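Local coordinates for NADH-rubredoxin oxidoreductase (Clostridium acetobutylicum, PDB 3KLJ), which catalyses the NADH-dependent reduction of rubredoxin, using one bound FAD to pass electrons toward the dioxygen-scavenging enzymes of this anaerobe, at residues Lys146-Ile151 against Gly215-Ser220. Residues are numbered along the deposited sequence; the frame is centred on the assembly and turned at random.
Sequences KGKAFI and GDLIRS
Phe150 meets the short helix 215-220 through Leu217 and Ile218, which reach different parts of its ring. Leu217 CG lies over one face of the ring, the leucine side chain crossing that of Phe150 at about a right angle; Leu217 CD2 sits 3.8 Å from both Phe150 CD1 and Phe150 CE1. Ile218 approaches obliquely, with Ile218 CG1 3.7 Å from Phe150 CD2. Phe150 has CG anti to its backbone N (chi1 -174°), beside the carbonyl carbon.

Lys148, which is exposed, crosses Leu217 at about a right angle. Its chain bends at chi3 (-80°) and brings Lys148 CE to 4.0 Å from Leu217 CD1, while Lys148 CG rests 3.6 Å from Ser220 O. Lys146 passes its methylene chain by the carbonyls of Arg219 and Ser220, Lys146 CE lying 3.4 Å from Arg219 O. On the far flank, Arg219 NH1 holds Asp216 OD1 at 2.8 Å through the anti lone pair, a salt bridge internal to the helix.

The contact belongs to the Rossmann-type NADH-binding domain: strand 149-152 is the neighbour of strand 222-225 in the parallel sheet, and helix 215-220 leads directly into the latter, packing on one face of the sheet while Ala149 and Ile151 meet helix 156-168. No hydrogen bond joins the two segments. Around Phe150 the contact is apolar, and at the exposed end lysine methylenes lie against main-chain oxygens; the backbone pairs instead within the sheet, Lys148 and Phe150 with strand 222-225 and Ala149 with Pro171 and Ser173.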
# COMPACT_ATOMS: atom_id res chain seq x y z
N LYS A 146 -18.89 -13.66 14.97
CA LYS A 146 -19.24 -14.68 13.97
C LYS A 146 -18.51 -15.99 14.24
O LYS A 146 -19.06 -17.07 14.00
CB LYS A 146 -18.92 -14.19 12.56
CG LYS A 146 -19.91 -13.16 12.00
CD LYS A 146 -20.99 -13.83 11.17
CE LYS A 146 -21.72 -12.83 10.30
NZ LYS A 146 -22.91 -12.27 11.00
N GLY A 147 -17.28 -15.90 14.73
CA GLY A 147 -16.49 -17.08 15.08
C GLY A 147 -15.49 -17.52 14.03
O GLY A 147 -14.66 -18.39 14.29
N LYS A 148 -15.58 -16.93 12.83
CA LYS A 148 -14.62 -17.18 11.73
C LYS A 148 -14.66 -16.08 10.67
O LYS A 148 -15.64 -15.33 10.57
CB LYS A 148 -14.83 -18.58 11.10
CG LYS A 148 -16.22 -18.83 10.51
CD LYS A 148 -16.59 -20.31 10.56
CE LYS A 148 -15.96 -21.10 9.42
NZ LYS A 148 -16.22 -22.57 9.55
N ALA A 149 -13.59 -15.96 9.88
CA ALA A 149 -13.51 -14.94 8.83
C ALA A 149 -13.38 -15.55 7.43
O ALA A 149 -12.82 -16.63 7.26
CB ALA A 149 -12.35 -13.98 9.11
N PHE A 150 -13.91 -14.84 6.44
CA PHE A 150 -13.73 -15.21 5.04
C PHE A 150 -13.19 -14.00 4.30
O PHE A 150 -13.87 -12.98 4.18
CB PHE A 150 -15.05 -15.71 4.43
CG PHE A 150 -14.92 -16.25 3.03
CD1 PHE A 150 -14.04 -17.30 2.74
CD2 PHE A 150 -15.69 -15.72 2.00
CE1 PHE A 150 -13.92 -17.80 1.44
CE2 PHE A 150 -15.58 -16.22 0.70
CZ PHE A 150 -14.69 -17.26 0.42
N ILE A 151 -11.94 -14.11 3.84
CA ILE A 151 -11.27 -13.01 3.15
C ILE A 151 -11.35 -13.19 1.63
O ILE A 151 -10.85 -14.18 1.09
CB ILE A 151 -9.79 -12.83 3.62
CG1 ILE A 151 -9.75 -12.43 5.10
CG2 ILE A 151 -9.07 -11.76 2.80
CD1 ILE A 151 -9.37 -13.53 6.03
N GLY A 215 -22.69 -19.40 -0.08
CA GLY A 215 -23.60 -18.76 0.86
C GLY A 215 -23.37 -19.14 2.31
O GLY A 215 -23.24 -18.25 3.18
N ASP A 216 -23.32 -20.47 2.57
CA ASP A 216 -23.19 -20.99 3.94
C ASP A 216 -21.94 -20.48 4.66
O ASP A 216 -22.01 -20.07 5.82
CB ASP A 216 -23.21 -22.53 3.95
CG ASP A 216 -24.59 -23.10 3.64
OD1 ASP A 216 -25.59 -22.34 3.70
OD2 ASP A 216 -24.68 -24.32 3.34
N LEU A 217 -20.80 -20.50 3.96
CA LEU A 217 -19.55 -20.01 4.53
C LEU A 217 -19.57 -18.49 4.67
O LEU A 217 -19.18 -17.95 5.71
CB LEU A 217 -18.34 -20.47 3.70
CG LEU A 217 -16.94 -19.98 4.11
CD1 LEU A 217 -16.63 -20.33 5.58
CD2 LEU A 217 -15.88 -20.59 3.19
N ILE A 218 -20.02 -17.79 3.62
CA ILE A 218 -20.14 -16.33 3.65
C ILE A 218 -21.02 -15.83 4.80
O ILE A 218 -20.61 -14.96 5.57
CB ILE A 218 -20.57 -15.76 2.27
CG1 ILE A 218 -19.35 -15.71 1.33
CG2 ILE A 218 -21.16 -14.36 2.41
CD1 ILE A 218 -19.66 -15.43 -0.13
N ARG A 219 -22.21 -16.43 4.93
CA ARG A 219 -23.17 -16.08 5.98
C ARG A 219 -22.59 -16.22 7.38
O ARG A 219 -22.76 -15.29 8.24
CB ARG A 219 -24.40 -16.98 5.84
CG ARG A 219 -25.74 -16.28 5.95
CD ARG A 219 -26.90 -17.24 5.59
NE ARG A 219 -26.80 -17.74 4.22
CZ ARG A 219 -26.66 -19.03 3.89
NH1 ARG A 219 -26.61 -20.00 4.83
NH2 ARG A 219 -26.57 -19.37 2.60
N SER A 220 -21.90 -17.38 7.61
CA SER A 220 -21.37 -17.72 8.93
C SER A 220 -20.03 -17.06 9.26
O SER A 220 -19.50 -17.26 10.35
CB SER A 220 -21.26 -19.25 9.09
OG SER A 220 -20.34 -19.79 8.16